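Local coordinates for NAD(P)H-flavin oxidoreductase (PDB 3GBH), which binds flavin mononucleotide and probably uses NAD(P)H to reduce flavin or other acceptors, at residues Lys19-Phe24 against Asp160-Ile164; Lys67-Phe72 against Ile172-Ile176. All blocks are in the same frame, centred on the assembly; numbering follows the deposited sequence.

In the fold
Both contacts are largely buried and tie distant parts of one nitroreductase-family chain together, but they differ in chemistry. Contact 1 sets a loop across 160-164, an outermost strand of the sheet, and is mainly polar: backbone atoms, a water and FMN organise it, with Val21 and Phe24 packing on Asp160. Contact 2 lies farther from the chain centre, where the end of helix 62-68 and the residues after it meet the short helix 172-176 through apolar side chains, with no hydrogen bond across. Strand 160-164 and helix 172-176 follow each other in the chain, and the contacts touch where Ile164 CG2 lies 4.2 Å from Phe72 CE2, although their centres are about 19 Å apart.

Contact 1: Lys19-Phe24 against Asp160-Ile164; sequences KSVKVF and DTNPI. With FMN (flavin mononucleotide), chain H.
Two acceptors that cannot bond each other meet here, Lys19 O and Thr161 O at 3.2 Å; a water donates to Lys19 O and Asp160 OD1, 2.7 Å from each, bridging the segments. Residues 19-21 are extended and the loop crosses strand 160-164 steeply, nearest where Ser20 CA lies 4.4 Å from Asn162 CA; the backbone turns at Lys22. One hydrogen bond joins the backbones, Val21 N to Thr161 O at 3.1 Å, and Ser20 CA makes a CH...O contact of 3.4 Å to the same oxygen. Val21 (t) fits its branched side chain against the strand, CG2 3.5 Å from Asp160 CB, while Phe24 (m) brings its ring edge, CE1, to 3.4 Å from Asp160 O. Asn162 (t) is held through OD1 by Gln78. Small Ser20 lets the loop approach the phosphate: its N donates to FMN O1P at 2.8 Å and its OG to O2P at 2.7 Å. Long, extended Lys22 carries NZ to FMN O2, 2.7 Å away, and Pro163 O lies 3.0 Å from FMN C9A. A basic and hydroxyl-bearing loop crossing an edge strand, together gripping phosphate and isoalloxazine, forms part of the FMN site of the nitroreductase fold.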
# COMPACT_ATOMS: atom_id res chain seq x y z
N LYS B 19 -25.06 7.58 1.41
CA LYS B 19 -25.72 8.29 0.32
C LYS B 19 -27.03 8.91 0.84
O LYS B 19 -27.55 8.50 1.90
CB LYS B 19 -26.02 7.32 -0.85
CG LYS B 19 -24.78 6.52 -1.34
CD LYS B 19 -25.16 5.55 -2.45
CE LYS B 19 -23.96 4.73 -2.89
NZ LYS B 19 -24.35 3.66 -3.81
N SER B 20 -27.55 9.91 0.13
CA SER B 20 -28.78 10.60 0.55
C SER B 20 -30.00 9.77 0.20
O SER B 20 -30.43 9.70 -0.96
CB SER B 20 -28.90 11.98 -0.11
OG SER B 20 -27.98 12.90 0.45
N VAL B 21 -30.59 9.17 1.22
CA VAL B 21 -31.84 8.45 1.09
C VAL B 21 -32.94 9.46 1.42
O VAL B 21 -32.84 10.16 2.42
CB VAL B 21 -31.86 7.26 2.07
CG1 VAL B 21 -33.24 6.70 2.23
CG2 VAL B 21 -30.87 6.20 1.60
N LYS B 22 -33.96 9.53 0.57
CA LYS B 22 -35.05 10.50 0.73
C LYS B 22 -36.43 9.90 1.07
O LYS B 22 -37.37 10.63 1.37
CB LYS B 22 -35.12 11.36 -0.55
CG LYS B 22 -33.76 12.00 -0.83
CD LYS B 22 -33.79 13.10 -1.83
CE LYS B 22 -32.37 13.63 -2.02
NZ LYS B 22 -32.40 14.89 -2.80
N VAL B 23 -36.54 8.57 1.03
CA VAL B 23 -37.76 7.86 1.39
C VAL B 23 -37.39 6.77 2.42
O VAL B 23 -36.62 5.86 2.12
CB VAL B 23 -38.41 7.23 0.15
CG1 VAL B 23 -39.74 6.60 0.49
CG2 VAL B 23 -38.58 8.29 -0.94
N PHE B 24 -37.91 6.92 3.63
CA PHE B 24 -37.66 6.01 4.73
C PHE B 24 -38.92 5.20 5.05
O PHE B 24 -40.03 5.52 4.59
CB PHE B 24 -37.26 6.79 5.97
CG PHE B 24 -36.09 7.69 5.75
CD1 PHE B 24 -34.80 7.24 5.98
CD2 PHE B 24 -36.28 9.00 5.30
CE1 PHE B 24 -33.71 8.08 5.77
CE2 PHE B 24 -35.17 9.85 5.09
CZ PHE B 24 -33.90 9.38 5.33
N ASP B 160 -29.94 5.07 7.29
CA ASP B 160 -29.56 6.01 6.27
C ASP B 160 -30.00 7.39 6.65
O ASP B 160 -30.84 7.56 7.52
CB ASP B 160 -30.14 5.60 4.93
CG ASP B 160 -29.34 4.45 4.30
OD1 ASP B 160 -28.23 4.73 3.79
OD2 ASP B 160 -29.81 3.28 4.35
N THR B 161 -29.40 8.38 6.00
CA THR B 161 -29.66 9.77 6.26
C THR B 161 -29.77 10.59 4.98
O THR B 161 -29.42 10.12 3.89
CB THR B 161 -28.55 10.41 7.11
OG1 THR B 161 -27.30 10.27 6.44
CG2 THR B 161 -28.51 9.78 8.52
N ASN B 162 -30.25 11.82 5.16
CA ASN B 162 -30.30 12.84 4.08
C ASN B 162 -30.03 14.17 4.74
O ASN B 162 -30.86 14.65 5.55
CB ASN B 162 -31.67 12.83 3.39
CG ASN B 162 -31.81 13.90 2.27
OD1 ASN B 162 -32.92 14.27 1.96
ND2 ASN B 162 -30.71 14.34 1.66
N PRO B 163 -28.86 14.75 4.46
CA PRO B 163 -28.63 16.11 4.99
C PRO B 163 -29.44 17.10 4.20
O PRO B 163 -29.60 16.95 3.00
CB PRO B 163 -27.12 16.30 4.82
CG PRO B 163 -26.75 15.42 3.67
CD PRO B 163 -27.70 14.25 3.70
N ILE B 164 -29.96 18.11 4.90
CA ILE B 164 -30.97 18.99 4.36
C ILE B 164 -30.65 20.42 4.80
O ILE B 164 -30.45 20.68 6.00
CB ILE B 164 -32.41 18.54 4.83
CG1 ILE B 164 -32.81 17.23 4.14
CG2 ILE B 164 -33.47 19.60 4.51
CD1 ILE B 164 -34.05 16.53 4.67
N1 FMN H . -31.11 17.03 -0.32
C2 FMN H . -32.48 17.28 -0.35
O2 FMN H . -33.26 16.46 -0.84
N3 FMN H . -32.95 18.46 0.14
C4 FMN H . -32.09 19.41 0.69
O4 FMN H . -32.56 20.48 1.12
C4A FMN H . -30.73 19.17 0.70
N5 FMN H . -29.83 20.10 1.20
C5A FMN H . -28.54 19.72 1.52
C6 FMN H . -27.73 20.52 2.34
C7 FMN H . -26.45 20.14 2.66
C7M FMN H . -25.59 21.01 3.54
C8 FMN H . -25.94 18.94 2.14
C8M FMN H . -24.56 18.46 2.44
C9 FMN H . -26.73 18.16 1.32
C9A FMN H . -28.05 18.52 1.00
N10 FMN H . -28.86 17.71 0.19
C10 FMN H . -30.24 17.97 0.18
C1' FMN H . -28.38 16.37 -0.31
C2' FMN H . -27.44 16.64 -1.49
O2' FMN H . -28.17 16.94 -2.66
C3' FMN H . -26.55 15.41 -1.70
O3' FMN H . -25.71 15.25 -0.58
C4' FMN H . -25.70 15.46 -2.97
O4' FMN H . -26.55 15.46 -4.11
C5' FMN H . -24.74 14.28 -3.01
O5' FMN H . -25.47 13.06 -3.03
P FMN H . -25.22 11.95 -1.90
O1P FMN H . -26.08 10.75 -2.16
O2P FMN H . -25.49 12.60 -0.57
O3P FMN H . -23.77 11.53 -1.91
O HOH W 1 -26.96 7.08 4.06

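Contact 2: Lys67-Phe72 against Ile172-Ile176; sequences KVKESF and IADII
Ile172 opens this short helical turn, closed by Ile176 N to Ile172 O at 3.1 Å. Its t, p rotamer sends CD1 to 3.9 Å from Val68 CG1, 4.2 Å from Ser71 CB and 4.5 Å from Phe72 CE1. Ala173 and Asp174, on the far side of the turn, make no contact with residues 67-72; OD1 of exposed Asp174 is hydrogen-bonded to Ser180 OG. The CA-to-CB bond of Ile175 points toward the other segment: CG2 lies 3.4 Å from Lys67 O and 4.0 Å from Val68 CG1, and CD1 presses on Ser71 OG at 3.0 Å, a tight non-bonded contact suiting a small residue. Ile176 adds CG2 at 3.7 Å from Val68 CG1. Opposite, residues 69-71 have helical angles without the regular bonds, Phe72 N donating to Lys69 O at 3.0 Å; the nearest CA pairs are Val68-Ile175, 6.8 Å, and Ser71-Ile172, 7.0 Å. Ile172 rests on Ile87 and Pro185 and Phe72 on Met85 and Ala188, so both cover strands 84-91 and 183-192.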
# COMPACT_ATOMS: atom_id res chain seq x y z
N LYS B 67 -45.65 20.65 13.45
CA LYS B 67 -45.27 22.04 13.69
C LYS B 67 -44.20 22.52 12.75
O LYS B 67 -44.22 23.68 12.35
CB LYS B 67 -44.81 22.26 15.12
CG LYS B 67 -45.95 22.27 16.12
CD LYS B 67 -45.39 22.46 17.53
CE LYS B 67 -46.47 22.74 18.55
NZ LYS B 67 -45.93 22.63 19.95
N VAL B 68 -43.25 21.66 12.40
CA VAL B 68 -42.18 22.09 11.50
C VAL B 68 -42.47 21.78 10.02
O VAL B 68 -41.63 22.06 9.16
CB VAL B 68 -40.83 21.51 11.89
CG1 VAL B 68 -40.53 21.77 13.36
CG2 VAL B 68 -40.77 20.04 11.57
N LYS B 69 -43.65 21.24 9.72
CA LYS B 69 -43.91 20.70 8.39
C LYS B 69 -43.73 21.78 7.32
O LYS B 69 -42.99 21.59 6.37
CB LYS B 69 -45.31 20.09 8.33
CG LYS B 69 -45.68 19.37 7.02
CD LYS B 69 -47.19 19.05 6.98
N GLU B 70 -44.39 22.93 7.48
CA GLU B 70 -44.32 23.99 6.47
C GLU B 70 -42.89 24.50 6.29
O GLU B 70 -42.48 24.80 5.18
CB GLU B 70 -45.29 25.15 6.79
N SER B 71 -42.11 24.53 7.38
CA SER B 71 -40.71 24.93 7.30
C SER B 71 -39.81 23.99 6.49
O SER B 71 -38.68 24.37 6.17
CB SER B 71 -40.12 25.07 8.71
OG SER B 71 -40.87 25.99 9.47
N PHE B 72 -40.25 22.77 6.21
CA PHE B 72 -39.42 21.88 5.40
C PHE B 72 -39.75 21.88 3.93
O PHE B 72 -39.03 21.27 3.14
CB PHE B 72 -39.33 20.47 6.01
CG PHE B 72 -38.32 20.40 7.08
CD1 PHE B 72 -38.65 20.81 8.36
CD2 PHE B 72 -37.03 20.02 6.81
CE1 PHE B 72 -37.69 20.81 9.37
CE2 PHE B 72 -36.07 20.00 7.82
CZ PHE B 72 -36.39 20.40 9.09
N ILE B 172 -37.11 28.59 12.21
CA ILE B 172 -37.11 27.26 12.80
C ILE B 172 -36.86 27.24 14.31
O ILE B 172 -37.52 26.48 15.05
CB ILE B 172 -36.15 26.29 12.04
CG1 ILE B 172 -36.40 24.84 12.48
CG2 ILE B 172 -34.71 26.76 12.17
CD1 ILE B 172 -37.84 24.32 12.11
N ALA B 173 -35.92 28.06 14.79
CA ALA B 173 -35.66 28.15 16.25
C ALA B 173 -36.92 28.51 17.02
O ALA B 173 -37.28 27.85 18.01
CB ALA B 173 -34.54 29.16 16.58
N ASP B 174 -37.61 29.55 16.57
CA ASP B 174 -38.84 29.97 17.21
C ASP B 174 -39.90 28.86 17.23
O ASP B 174 -40.65 28.72 18.21
CB ASP B 174 -39.43 31.20 16.51
CG ASP B 174 -38.54 32.45 16.66
OD1 ASP B 174 -37.93 32.65 17.74
OD2 ASP B 174 -38.48 33.24 15.67
N ILE B 175 -40.01 28.13 16.13
CA ILE B 175 -41.04 27.11 15.97
C ILE B 175 -40.82 25.98 16.97
O ILE B 175 -41.75 25.52 17.60
CB ILE B 175 -41.11 26.57 14.50
CG1 ILE B 175 -41.63 27.66 13.56
CG2 ILE B 175 -42.02 25.35 14.41
CD1 ILE B 175 -41.42 27.37 12.08
N ILE B 176 -39.59 25.55 17.15
CA ILE B 176 -39.33 24.42 18.04
C ILE B 176 -39.08 24.83 19.49
O ILE B 176 -39.06 23.98 20.37
CB ILE B 176 -38.22 23.50 17.53
CG1 ILE B 176 -36.84 24.12 17.68
CG2 ILE B 176 -38.47 23.12 16.06
CD1 ILE B 176 -35.74 23.20 17.18